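Local coordinates for adenylate cyclase-like protein (Chlamydia trachomatis, PDB 3GQS) that is of unknown function but carries a forkhead-associated (FHA) domain, a fold that commonly recognises phosphothreonine, within a larger protein probably related to type III secretion membrane components, at residues 3-8 with 97-102; 25-30 with 52-57; 48-53 with 60-65; 71-76 with 86-91. All coordinates share one frame; numbering follows the deposited sequence.

Interaction 1 (3-8 with 97-102)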
loop_
_atom_site.group_PDB
_atom_site.type_symbol
_atom_site.label_atom_id
_atom_site.label_comp_id
_atom_site.label_asym_id
_atom_site.label_seq_id
_atom_site.Cartn_x
_atom_site.Cartn_y
_atom_site.Cartn_z
ATOM N N SER A 3 17.907 -1.637 -5.415
ATOM C CA SER A 3 17.046 -0.413 -5.644
ATOM C C SER A 3 16.116 -0.083 -4.445
ATOM O O SER A 3 15.769 -0.943 -3.659
ATOM C CB SER A 3 16.249 -0.548 -6.944
ATOM O OG SER A 3 15.054 -1.295 -6.771
ATOM N N ARG A 4 15.701 1.174 -4.371
ATOM C CA ARG A 4 15.074 1.780 -3.175
ATOM C C ARG A 4 13.607 2.187 -3.393
ATOM O O ARG A 4 13.324 3.112 -4.146
ATOM C CB ARG A 4 15.905 3.011 -2.819
ATOM C CG ARG A 4 15.602 3.655 -1.536
ATOM C CD ARG A 4 16.308 4.993 -1.411
ATOM N NE ARG A 4 15.950 5.644 -0.154
ATOM C CZ ARG A 4 16.438 5.319 1.041
ATOM N NH1 ARG A 4 16.036 5.995 2.099
ATOM N NH2 ARG A 4 17.360 4.347 1.182
ATOM N N PHE A 5 12.683 1.498 -2.733
ATOM C CA PHE A 5 11.240 1.793 -2.873
ATOM C C PHE A 5 10.738 2.681 -1.748
ATOM O O PHE A 5 11.120 2.505 -0.609
ATOM C CB PHE A 5 10.367 0.536 -2.829
ATOM C CG PHE A 5 10.555 -0.401 -3.997
ATOM C CD1 PHE A 5 9.823 -0.226 -5.176
ATOM C CD2 PHE A 5 11.437 -1.499 -3.900
ATOM C CE1 PHE A 5 9.988 -1.115 -6.275
ATOM C CE2 PHE A 5 11.594 -2.377 -4.959
ATOM C CZ PHE A 5 10.869 -2.188 -6.157
ATOM N N LEU A 6 9.808 3.560 -2.087
ATOM C CA LEU A 6 9.141 4.406 -1.094
ATOM C C LEU A 6 7.654 4.415 -1.371
ATOM O O LEU A 6 7.234 4.407 -2.508
ATOM C CB LEU A 6 9.723 5.846 -1.078
ATOM C CG LEU A 6 11.148 5.984 -0.521
ATOM C CD1 LEU A 6 12.194 6.187 -1.673
ATOM C CD2 LEU A 6 11.215 7.103 0.529
ATOM N N LEU A 7 6.853 4.432 -0.325
ATOM C CA LEU A 7 5.444 4.505 -0.497
ATOM C C LEU A 7 5.099 5.993 -0.313
ATOM O O LEU A 7 5.408 6.572 0.716
ATOM C CB LEU A 7 4.703 3.613 0.523
ATOM C CG LEU A 7 3.160 3.598 0.391
ATOM C CD1 LEU A 7 2.520 2.352 0.887
ATOM C CD2 LEU A 7 2.556 4.730 1.121
ATOM N N LYS A 8 4.529 6.625 -1.314
ATOM C CA LYS A 8 4.065 8.017 -1.059
ATOM C C LYS A 8 2.535 8.111 -1.100
ATOM O O LYS A 8 1.903 7.651 -2.029
ATOM C CB LYS A 8 4.769 9.082 -1.907
ATOM C CG LYS A 8 4.771 8.901 -3.339
ATOM C CD LYS A 8 5.327 10.157 -4.092
ATOM C CE LYS A 8 6.815 10.469 -3.781
ATOM N NZ LYS A 8 7.387 11.618 -4.574
ATOM N N PHE A 97 -2.291 6.118 -3.142
ATOM C CA PHE A 97 -0.837 6.055 -2.968
ATOM C C PHE A 97 -0.134 5.355 -4.087
ATOM O O PHE A 97 -0.744 4.702 -4.943
ATOM C CB PHE A 97 -0.462 5.447 -1.634
ATOM C CG PHE A 97 -0.637 3.955 -1.546
ATOM C CD1 PHE A 97 0.354 3.091 -2.034
ATOM C CD2 PHE A 97 -1.743 3.421 -0.927
ATOM C CE1 PHE A 97 0.249 1.711 -1.904
ATOM C CE2 PHE A 97 -1.870 2.034 -0.815
ATOM C CZ PHE A 97 -0.849 1.174 -1.307
ATOM N N LEU A 98 1.166 5.530 -4.119
ATOM C CA LEU A 98 1.983 4.790 -5.087
ATOM C C LEU A 98 3.386 4.564 -4.596
ATOM O O LEU A 98 3.815 5.168 -3.601
ATOM C CB LEU A 98 1.996 5.445 -6.475
ATOM C CG LEU A 98 2.636 6.794 -6.733
ATOM C CD1 LEU A 98 3.991 6.996 -6.113
ATOM C CD2 LEU A 98 2.723 6.863 -8.230
ATOM N N LEU A 99 4.043 3.637 -5.271
ATOM C CA LEU A 99 5.424 3.329 -5.010
ATOM C C LEU A 99 6.232 4.036 -6.039
ATOM O O LEU A 99 5.922 4.018 -7.222
ATOM C CB LEU A 99 5.785 1.823 -5.109
ATOM C CG LEU A 99 5.298 0.886 -3.999
ATOM C CD1 LEU A 99 6.366 -0.185 -3.755
ATOM C CD2 LEU A 99 4.941 1.640 -2.662
ATOM N N VAL A 100 7.291 4.636 -5.536
ATOM C CA VAL A 100 8.379 5.077 -6.355
ATOM C C VAL A 100 9.596 4.203 -6.087
ATOM O O VAL A 100 9.767 3.634 -4.991
ATOM C CB VAL A 100 8.674 6.553 -6.127
ATOM C CG1 VAL A 100 7.551 7.358 -6.755
ATOM C CG2 VAL A 100 8.872 6.839 -4.624
ATOM N N ASP A 101 10.416 4.098 -7.111
ATOM C CA ASP A 101 11.646 3.305 -7.077
ATOM C C ASP A 101 12.794 4.195 -7.562
ATOM O O ASP A 101 12.711 4.829 -8.607
ATOM C CB ASP A 101 11.514 2.067 -7.962
ATOM C CG ASP A 101 12.718 1.135 -7.886
ATOM O OD1 ASP A 101 13.436 1.063 -6.875
ATOM O OD2 ASP A 101 12.941 0.426 -8.868
ATOM N N TYR A 102 13.822 4.287 -6.741
ATOM C CA TYR A 102 15.056 4.965 -7.090
ATOM C C TYR A 102 16.038 3.853 -7.436
ATOM O O TYR A 102 16.538 3.164 -6.553
ATOM C CB TYR A 102 15.563 5.835 -5.933
ATOM C CG TYR A 102 14.699 7.064 -5.671
ATOM C CD1 TYR A 102 13.633 7.026 -4.763
ATOM C CD2 TYR A 102 14.945 8.264 -6.342
ATOM C CE1 TYR A 102 12.839 8.160 -4.536
ATOM C CE2 TYR A 102 14.190 9.390 -6.112
ATOM C CZ TYR A 102 13.132 9.334 -5.226
ATOM O OH TYR A 102 12.377 10.456 -5.031
HETATM O O HOH W 1 9.990 10.368 -3.932
#
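The F5 ring carries the D101 carboxylate over one of its faces: the two planes are only 12° apart, and D101 OD1 stands 4.0 Å above the ring plane, over its centre. D101 reaches there because its CG is anti to the backbone N (chi1 -175°). The same oxygen is held by S3, whose OG donates to D101 OD1 at 2.9 Å on the syn side, so the carboxylate is pinned by a hydroxyl while it stacks on the phenyl group. Further along this face, L7 CD1 sits over the F97 ring, 4.0 Å from its centroid and 27° off the normal, a CH-pi contact. L99 spans the two, its CD1 3.7 Å from F5 CD1 and its CD2 against L7 CB. F5, L7, F97 and L99 point into the beta sandwich, where V60, I62 and I52 of the second sheet meet them. The backbones of 4-8 and 97-102 run antiparallel, and R4, L6 and K8 each exchange two N-H...O bonds, with Y102, V100 and L98 respectively. The first and last strands of this FHA domain are thereby neighbours, which brings its two ends together. On the other face, L6 CD1 touches the edge of the Y102 ring, 3.5 Å from Y102 CD1, and K8 CG is tight against L98 CD1, also at 3.5 Å. A water accepts from K8 NZ at 3.0 Å and also bonds Y102 OH. Both faces are thus largely apolar across the pair, the inward one buried, the outward one partly exposed and bridged by water at its polar tips.

Interaction 2 (25-30 with 52-57)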
loop_
_atom_site.group_PDB
_atom_site.type_symbol
_atom_site.label_atom_id
_atom_site.label_comp_id
_atom_site.label_asym_id
_atom_site.label_seq_id
_atom_site.Cartn_x
_atom_site.Cartn_y
_atom_site.Cartn_z
ATOM N N LYS A 25 10.898 -6.986 3.352
ATOM C CA LYS A 25 9.955 -6.699 4.451
ATOM C C LYS A 25 8.551 -6.586 3.962
ATOM O O LYS A 25 8.305 -6.355 2.789
ATOM C CB LYS A 25 10.391 -5.476 5.255
ATOM C CG LYS A 25 11.823 -5.672 5.815
ATOM C CD LYS A 25 11.983 -5.245 7.254
ATOM C CE LYS A 25 13.361 -5.650 7.812
ATOM N NZ LYS A 25 14.412 -4.595 7.483
ATOM N N THR A 26 7.640 -6.744 4.904
ATOM C CA THR A 26 6.197 -6.716 4.690
ATOM C C THR A 26 5.618 -5.578 5.524
ATOM O O THR A 26 5.978 -5.426 6.674
ATOM C CB THR A 26 5.566 -8.013 5.190
ATOM O OG1 THR A 26 6.182 -9.143 4.517
ATOM C CG2 THR A 26 4.044 -8.028 5.003
ATOM N N TYR A 27 4.687 -4.810 4.950
ATOM C CA TYR A 27 4.110 -3.661 5.648
ATOM C C TYR A 27 2.588 -3.680 5.524
ATOM O O TYR A 27 2.040 -3.847 4.485
ATOM C CB TYR A 27 4.629 -2.338 5.050
ATOM C CG TYR A 27 6.121 -2.112 5.202
ATOM C CD1 TYR A 27 6.627 -1.241 6.143
ATOM C CD2 TYR A 27 7.006 -2.715 4.339
ATOM C CE1 TYR A 27 7.985 -1.026 6.245
ATOM C CE2 TYR A 27 8.364 -2.521 4.466
ATOM C CZ TYR A 27 8.849 -1.705 5.415
ATOM O OH TYR A 27 10.235 -1.538 5.498
ATOM N N ILE A 28 1.920 -3.496 6.613
ATOM C CA ILE A 28 0.471 -3.495 6.616
ATOM C C ILE A 28 0.005 -2.049 6.584
ATOM O O ILE A 28 0.471 -1.254 7.352
ATOM C CB ILE A 28 -0.038 -4.161 7.874
ATOM C CG1 ILE A 28 0.418 -5.661 7.884
ATOM C CG2 ILE A 28 -1.539 -4.048 7.987
ATOM C CD1 ILE A 28 0.155 -6.386 9.251
ATOM N N VAL A 29 -0.901 -1.746 5.685
ATOM C CA VAL A 29 -1.447 -0.383 5.569
ATOM C C VAL A 29 -2.885 -0.437 6.148
ATOM O O VAL A 29 -3.664 -1.233 5.742
ATOM C CB VAL A 29 -1.443 0.132 4.104
ATOM C CG1 VAL A 29 -2.069 1.638 3.986
ATOM C CG2 VAL A 29 -0.039 0.073 3.522
ATOM N N GLY A 30 -3.186 0.386 7.119
ATOM C CA GLY A 30 -4.538 0.425 7.652
ATOM C C GLY A 30 -4.783 1.657 8.493
ATOM O O GLY A 30 -3.917 2.511 8.595
ATOM N N ILE A 52 1.870 -5.030 1.900
ATOM C CA ILE A 52 2.834 -4.793 0.828
ATOM C C ILE A 52 4.095 -5.559 1.166
ATOM O O ILE A 52 4.700 -5.358 2.188
ATOM C CB ILE A 52 3.141 -3.259 0.633
ATOM C CG1 ILE A 52 1.840 -2.509 0.365
ATOM C CG2 ILE A 52 4.224 -3.006 -0.486
ATOM C CD1 ILE A 52 2.021 -0.947 0.255
ATOM N N ILE A 53 4.438 -6.485 0.299
ATOM C CA ILE A 53 5.558 -7.380 0.517
ATOM C C ILE A 53 6.640 -7.040 -0.462
ATOM O O ILE A 53 6.468 -7.148 -1.667
ATOM C CB ILE A 53 5.125 -8.844 0.336
ATOM C CG1 ILE A 53 4.172 -9.241 1.472
ATOM C CG2 ILE A 53 6.356 -9.811 0.300
ATOM C CD1 ILE A 53 3.032 -10.119 1.019
ATOM N N ILE A 54 7.769 -6.607 0.049
ATOM C CA ILE A 54 8.891 -6.297 -0.835
ATOM C C ILE A 54 9.795 -7.499 -0.800
ATOM O O ILE A 54 10.349 -7.844 0.233
ATOM C CB ILE A 54 9.631 -5.012 -0.466
ATOM C CG1 ILE A 54 8.693 -3.797 -0.727
ATOM C CG2 ILE A 54 10.881 -4.844 -1.332
ATOM C CD1 ILE A 54 8.122 -3.296 0.457
ATOM N N GLY A 55 9.878 -8.166 -1.941
ATOM C CA GLY A 55 10.728 -9.328 -2.086
ATOM C C GLY A 55 12.164 -8.864 -2.105
ATOM O O GLY A 55 12.454 -7.682 -2.212
ATOM N N ASN A 56 13.079 -9.803 -2.000
ATOM C CA ASN A 56 14.472 -9.443 -1.959
ATOM C C ASN A 56 15.062 -9.086 -3.319
ATOM O O ASN A 56 16.212 -8.660 -3.384
ATOM C CB ASN A 56 15.283 -10.539 -1.263
ATOM C CG ASN A 56 15.145 -10.446 0.240
ATOM O OD1 ASN A 56 15.356 -9.342 0.842
ATOM N ND2 ASN A 56 14.733 -11.563 0.867
ATOM N N ASP A 57 14.273 -9.203 -4.383
ATOM C CA ASP A 57 14.804 -8.983 -5.736
ATOM C C ASP A 57 14.112 -7.900 -6.578
ATOM O O ASP A 57 13.880 -8.087 -7.767
ATOM C CB ASP A 57 14.832 -10.319 -6.512
#
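This is a short antiparallel strand pairing in the second, mixed sheet of the domain, where strand 26-30 lies beside the end of strand 50-54; their axes approach to 4.7 Å at 163°. Three backbone bonds define it. I54 N gives to K25 O at 2.8 Å with a nearly straight N-H...O angle of 171°, and Y27 and I52 exchange the other two, as a hydrogen-bonded pair. I52 O also receives the CA-H of T26, with T26 CA 3.2 Å away, so one carbonyl serves two successive residues. T26 and I53, the non-hydrogen-bonded pair, lie side by side and point the same way: I53 CG1 touches T26 OG1 at 3.6 Å and T26 CG2 at 3.7 Å. With chi1 -57°, T26 OG1 is anti to the carbonyl carbon and CG2 anti to the backbone N, and both branches flank I53 CG1. In the FHA beta sandwich the reverse face of this pairing looks inward. There Y27, I52 and I54 meet L21, on strand 18-21 of the other sheet, while V29 rests on the loop residue L40. I54 CD1 approaches the Y27 ring at a slant, 4.1 Å from Y27 CD2, while I52 O lies at the ring's edge, near its plane. The tyrosine is fixed at its far end too, since its OH is hydrogen-bonded to D22 N. Diagonally across the strands, V29 CG2 and I52 CD1 cross obliquely at 4.0 Å. Beyond I52 the pairing of strand 26-30 passes to the preceding part of strand 50-54, as V29 bonds the backbones of A50 and H49.

Interaction 3 (48-53 with 60-65)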
loop_
_atom_site.group_PDB
_atom_site.type_symbol
_atom_site.label_atom_id
_atom_site.label_comp_id
_atom_site.label_asym_id
_atom_site.label_seq_id
_atom_site.Cartn_x
_atom_site.Cartn_y
_atom_site.Cartn_z
ATOM N N GLN A 48 -6.871 -3.005 9.274
ATOM C CA GLN A 48 -5.773 -3.477 8.426
ATOM C C GLN A 48 -6.323 -3.849 7.072
ATOM O O GLN A 48 -7.195 -4.659 6.924
ATOM C CB GLN A 48 -5.000 -4.648 9.092
ATOM C CG GLN A 48 -5.811 -5.950 9.288
ATOM C CD GLN A 48 -5.012 -6.978 10.091
ATOM O OE1 GLN A 48 -3.828 -7.245 9.790
ATOM N NE2 GLN A 48 -5.633 -7.540 11.120
ATOM N N HIS A 49 -5.783 -3.215 6.058
ATOM C CA HIS A 49 -6.449 -3.157 4.801
ATOM C C HIS A 49 -5.727 -3.930 3.687
ATOM O O HIS A 49 -6.335 -4.669 2.914
ATOM C CB HIS A 49 -6.550 -1.679 4.421
ATOM C CG HIS A 49 -7.468 -1.423 3.263
ATOM N ND1 HIS A 49 -8.609 -0.660 3.376
ATOM C CD2 HIS A 49 -7.404 -1.832 1.975
ATOM C CE1 HIS A 49 -9.228 -0.651 2.206
ATOM N NE2 HIS A 49 -8.511 -1.347 1.333
ATOM N N ALA A 50 -4.432 -3.673 3.594
ATOM C CA ALA A 50 -3.593 -4.121 2.492
ATOM C C ALA A 50 -2.240 -4.440 3.086
ATOM O O ALA A 50 -1.833 -3.842 4.054
ATOM C CB ALA A 50 -3.429 -3.028 1.401
ATOM N N LYS A 51 -1.545 -5.366 2.442
ATOM C CA LYS A 51 -0.215 -5.736 2.849
ATOM C C LYS A 51 0.709 -5.615 1.679
ATOM O O LYS A 51 0.357 -6.001 0.599
ATOM C CB LYS A 51 -0.193 -7.165 3.367
ATOM C CG LYS A 51 1.020 -7.392 4.192
ATOM C CD LYS A 51 0.764 -8.193 5.502
ATOM C CE LYS A 51 0.382 -9.562 5.277
ATOM N NZ LYS A 51 -0.055 -10.189 6.609
ATOM N N ILE A 52 1.870 -5.030 1.900
ATOM C CA ILE A 52 2.834 -4.793 0.828
ATOM C C ILE A 52 4.095 -5.559 1.166
ATOM O O ILE A 52 4.700 -5.358 2.188
ATOM C CB ILE A 52 3.141 -3.259 0.633
ATOM C CG1 ILE A 52 1.840 -2.509 0.365
ATOM C CG2 ILE A 52 4.224 -3.006 -0.486
ATOM C CD1 ILE A 52 2.021 -0.947 0.255
ATOM N N ILE A 53 4.438 -6.485 0.299
ATOM C CA ILE A 53 5.558 -7.380 0.517
ATOM C C ILE A 53 6.640 -7.040 -0.462
ATOM O O ILE A 53 6.468 -7.148 -1.667
ATOM C CB ILE A 53 5.125 -8.844 0.336
ATOM C CG1 ILE A 53 4.172 -9.241 1.472
ATOM C CG2 ILE A 53 6.356 -9.811 0.300
ATOM C CD1 ILE A 53 3.032 -10.119 1.019
ATOM N N VAL A 60 7.587 -6.426 -6.048
ATOM C CA VAL A 60 6.630 -6.080 -5.019
ATOM C C VAL A 60 5.301 -6.781 -5.219
ATOM O O VAL A 60 4.819 -6.913 -6.325
ATOM C CB VAL A 60 6.387 -4.552 -4.938
ATOM C CG1 VAL A 60 5.568 -4.220 -3.713
ATOM C CG2 VAL A 60 7.686 -3.799 -4.865
ATOM N N LEU A 61 4.705 -7.205 -4.112
ATOM C CA LEU A 61 3.367 -7.780 -4.151
ATOM C C LEU A 61 2.460 -6.987 -3.258
ATOM O O LEU A 61 2.855 -6.460 -2.224
ATOM C CB LEU A 61 3.374 -9.247 -3.700
ATOM C CG LEU A 61 4.029 -10.261 -4.658
ATOM C CD1 LEU A 61 4.513 -11.545 -3.897
ATOM C CD2 LEU A 61 3.088 -10.655 -5.817
ATOM N N ILE A 62 1.218 -6.887 -3.654
ATOM C CA ILE A 62 0.242 -6.264 -2.796
ATOM C C ILE A 62 -0.882 -7.251 -2.640
ATOM O O ILE A 62 -1.160 -8.063 -3.506
ATOM C CB ILE A 62 -0.287 -4.935 -3.342
ATOM C CG1 ILE A 62 -1.305 -4.339 -2.362
ATOM C CG2 ILE A 62 -0.883 -5.133 -4.743
ATOM C CD1 ILE A 62 -1.308 -2.785 -2.308
ATOM N N GLU A 63 -1.535 -7.134 -1.501
ATOM C CA GLU A 63 -2.460 -8.133 -1.034
ATOM C C GLU A 63 -3.582 -7.448 -0.293
ATOM O O GLU A 63 -3.336 -6.562 0.497
ATOM C CB GLU A 63 -1.662 -8.987 -0.058
ATOM C CG GLU A 63 -2.268 -10.192 0.358
ATOM C CD GLU A 63 -1.224 -11.096 1.009
ATOM O OE1 GLU A 63 -0.694 -10.725 2.083
ATOM O OE2 GLU A 63 -0.918 -12.129 0.405
ATOM N N ASP A 64 -4.790 -7.892 -0.527
ATOM C CA ASP A 64 -5.949 -7.400 0.205
ATOM C C ASP A 64 -6.202 -8.209 1.486
ATOM O O ASP A 64 -6.271 -9.411 1.438
ATOM C CB ASP A 64 -7.172 -7.464 -0.705
ATOM C CG ASP A 64 -8.396 -6.819 -0.085
ATOM O OD1 ASP A 64 -8.293 -6.214 1.015
ATOM O OD2 ASP A 64 -9.465 -6.905 -0.702
ATOM N N LEU A 65 -6.336 -7.532 2.624
ATOM C CA LEU A 65 -6.506 -8.214 3.928
ATOM C C LEU A 65 -7.955 -8.258 4.397
ATOM O O LEU A 65 -8.259 -7.868 5.512
ATOM C CB LEU A 65 -5.662 -7.542 5.009
ATOM C CG LEU A 65 -4.162 -7.388 4.741
ATOM C CD1 LEU A 65 -3.586 -6.557 5.876
ATOM C CD2 LEU A 65 -3.458 -8.753 4.607
#
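In L65, chi1 -55° sets CG anti to the carbonyl carbon and chi2 174° extends CD1, so that CD1 lies over A50 and CD2 against K51. L65 CD1 is 3.7 Å from A50 O, and L65 CD2 is 3.8 Å from K51 CB; the leucine crosses the lysine at about a right angle. K51 CG is anti to its backbone N (chi1 -161°), as is that of E63, and these two side chains run alongside each other, with K51 CE 3.6 Å from E63 OE1. Beneath, 50-53 and 60-64 form a beta hairpin, I53 and L61 bonding straight both ways, while E63 N to K51 O is weak. At the open end, L65 N reaches H49 O at 2.9 Å from above the carbonyl plane. H49 and A50 both face V29, a classic beta bulge. H49 belongs to the S-x-x-H signature of FHA domains: its ND1 bonds S46 N and its NE2 bonds G70 O. On the core face I52 CG2 meets V60 CG1 at 3.7 Å. D64 OD1 is hydrogen-bonded to S67 OG; H49 O lies close by but is also an acceptor. Because K51 NZ and E63 OE1 stay 4.6 Å apart, their attraction is probably diffuse, adding to a contact that rests on backbone bonds and hydrocarbon.

Interaction 4 (71-76 with 86-91)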
loop_
_atom_site.group_PDB
_atom_site.type_symbol
_atom_site.label_atom_id
_atom_site.label_comp_id
_atom_site.label_asym_id
_atom_site.label_seq_id
_atom_site.Cartn_x
_atom_site.Cartn_y
_atom_site.Cartn_z
ATOM N N VAL A 71 -8.963 -3.334 -2.647
ATOM C CA VAL A 71 -7.688 -2.730 -3.029
ATOM C C VAL A 71 -7.713 -2.571 -4.541
ATOM O O VAL A 71 -7.850 -3.560 -5.264
ATOM C CB VAL A 71 -6.496 -3.588 -2.592
ATOM C CG1 VAL A 71 -5.209 -3.035 -3.218
ATOM C CG2 VAL A 71 -6.384 -3.627 -1.069
ATOM N N ILE A 72 -7.651 -1.320 -4.992
ATOM C CA ILE A 72 -7.769 -0.966 -6.418
ATOM C C ILE A 72 -6.413 -0.533 -6.917
ATOM O O ILE A 72 -5.806 0.380 -6.352
ATOM C CB ILE A 72 -8.736 0.228 -6.688
ATOM C CG1 ILE A 72 -10.172 -0.128 -6.314
ATOM C CG2 ILE A 72 -8.690 0.662 -8.182
ATOM C CD1 ILE A 72 -11.199 0.653 -7.116
ATOM N N VAL A 73 -5.924 -1.211 -7.959
ATOM C CA VAL A 73 -4.679 -0.795 -8.617
ATOM C C VAL A 73 -5.049 -0.329 -10.038
ATOM O O VAL A 73 -5.705 -1.044 -10.814
ATOM C CB VAL A 73 -3.553 -1.902 -8.604
ATOM C CG1 VAL A 73 -2.227 -1.336 -9.157
ATOM C CG2 VAL A 73 -3.321 -2.422 -7.193
ATOM N N GLU A 74 -4.665 0.900 -10.345
ATOM C CA GLU A 74 -4.868 1.483 -11.686
ATOM C C GLU A 74 -6.231 1.100 -12.222
ATOM O O GLU A 74 -6.356 0.496 -13.310
ATOM C CB GLU A 74 -3.793 0.965 -12.635
ATOM C CG GLU A 74 -2.369 1.317 -12.247
ATOM C CD GLU A 74 -1.819 2.496 -13.019
ATOM O OE1 GLU A 74 -1.906 2.453 -14.243
ATOM O OE2 GLU A 74 -1.301 3.455 -12.406
ATOM N N GLY A 75 -7.255 1.383 -11.433
ATOM C CA GLY A 75 -8.634 1.105 -11.868
ATOM C C GLY A 75 -9.178 -0.308 -11.754
ATOM O O GLY A 75 -10.318 -0.535 -12.135
ATOM N N ARG A 76 -8.408 -1.267 -11.247
ATOM C CA ARG A 76 -8.932 -2.648 -11.115
ATOM C C ARG A 76 -8.833 -3.194 -9.686
ATOM O O ARG A 76 -7.805 -3.079 -9.045
ATOM C CB ARG A 76 -8.280 -3.601 -12.129
ATOM C CG ARG A 76 -7.039 -4.316 -11.654
ATOM C CD ARG A 76 -6.132 -4.794 -12.798
ATOM N NE ARG A 76 -4.742 -4.762 -12.308
ATOM C CZ ARG A 76 -3.871 -3.761 -12.493
ATOM N NH1 ARG A 76 -2.656 -3.853 -11.963
ATOM N NH2 ARG A 76 -4.181 -2.680 -13.216
ATOM N N ALA A 86 6.414 -0.093 -9.668
ATOM C CA ALA A 86 6.713 1.323 -9.464
ATOM C C ALA A 86 5.720 2.176 -10.313
ATOM O O ALA A 86 5.294 1.772 -11.379
ATOM C CB ALA A 86 8.195 1.639 -9.823
ATOM N N ASN A 87 5.317 3.306 -9.755
ATOM C CA ASN A 87 4.530 4.353 -10.443
ATOM C C ASN A 87 3.056 4.004 -10.684
ATOM O O ASN A 87 2.382 4.697 -11.420
ATOM C CB ASN A 87 5.186 4.781 -11.785
ATOM C CG ASN A 87 6.676 5.081 -11.668
ATOM O OD1 ASN A 87 7.401 4.985 -12.656
ATOM N ND2 ASN A 87 7.135 5.439 -10.491
ATOM N N GLN A 88 2.563 2.942 -10.052
ATOM C CA GLN A 88 1.162 2.510 -10.204
ATOM C C GLN A 88 0.272 3.029 -9.050
ATOM O O GLN A 88 0.484 2.673 -7.922
ATOM C CB GLN A 88 1.080 0.968 -10.214
ATOM C CG GLN A 88 1.442 0.269 -11.522
ATOM C CD GLN A 88 1.115 -1.231 -11.477
ATOM O OE1 GLN A 88 1.555 -1.955 -10.578
ATOM N NE2 GLN A 88 0.332 -1.700 -12.443
ATOM N N VAL A 89 -0.730 3.861 -9.341
ATOM C CA VAL A 89 -1.667 4.334 -8.301
ATOM C C VAL A 89 -2.490 3.170 -7.676
ATOM O O VAL A 89 -3.124 2.392 -8.367
ATOM C CB VAL A 89 -2.638 5.438 -8.800
ATOM C CG1 VAL A 89 -3.519 5.934 -7.653
ATOM C CG2 VAL A 89 -1.858 6.631 -9.443
ATOM N N VAL A 90 -2.405 3.064 -6.359
ATOM C CA VAL A 90 -3.251 2.202 -5.537
ATOM C C VAL A 90 -4.275 3.044 -4.747
ATOM O O VAL A 90 -3.902 3.976 -4.041
ATOM C CB VAL A 90 -2.438 1.377 -4.501
ATOM C CG1 VAL A 90 -3.381 0.466 -3.736
ATOM C CG2 VAL A 90 -1.316 0.539 -5.198
ATOM N N ALA A 91 -5.545 2.674 -4.870
ATOM C CA ALA A 91 -6.652 3.276 -4.121
ATOM C C ALA A 91 -7.118 2.337 -2.959
ATOM O O ALA A 91 -7.479 1.185 -3.182
ATOM C CB ALA A 91 -7.823 3.548 -5.064
#
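Q88 meets E74 first: its CB and CG both lie 4.0 Å from E74 CG, the two side chains crossing at about a right angle. Beyond CG the glutamine runs extended past V73, Q88 CD being 4.1 Å from V73 CG1, and its NE2 comes to the edge of the R76 guanidinium, 3.7 Å from R76 NH1, a proximity without a bond. Q88 OE1 is instead held by S85 N. V89 follows, gripped at both backbone atoms by E74. E74 N donates to V89 O at 2.9 Å with an N-H...O angle of 172°, and V89 N donates to E74 OE2 at 3.1 Å, on the anti side of the carboxylate. The glutamate chain bends at chi2 (-100°), which swings CD back toward V89. E74 is the second residue of a type I' beta turn from V73 to R76, in which E74 and G75 have positive phi; the turn links strands 72-73 and 76-77 at the edge of the six-stranded sheet of the FHA beta sandwich, strand 90-92 lying on the other side of 72-73. The next residue, V90, turns its side chain inward: CG1 reaches V71 CG1 at 4.0 Å and CG2 reaches V73 CG2 at 4.1 Å, with I62 of the opposing sheet and L84 packing on it as well. A91 then closes a hydrogen-bonded pair with I72, A91 N to I72 O at 2.7 Å and I72 N to A91 O. On the outward face A91 CB lies against I72 CB.

How the interactions relate
The four contacts build the two sheets of one sandwich. Interactions 1 and 4 lie in one sheet, joined where L99 O and F97 O probably accept from N87 N and V90 N, each at 2.7 Å. Interactions 2 and 3 share strand 50-54 in the other, centres 7 Å apart, with V29 N probably bonding A50 O. Across the interface I52 CD1 meets L7 CD1 at 3.4 Å, and V60 CG2 meets F5 CZ at 3.8 Å. H49 CD2 touches V71 CG2 at 3.7 Å, tying interaction 3 to interaction 4 beside the S-x-x-H signature. Interactions 2 and 4 do not touch, their centres being 16 Å apart on opposite sides of the chain's centre.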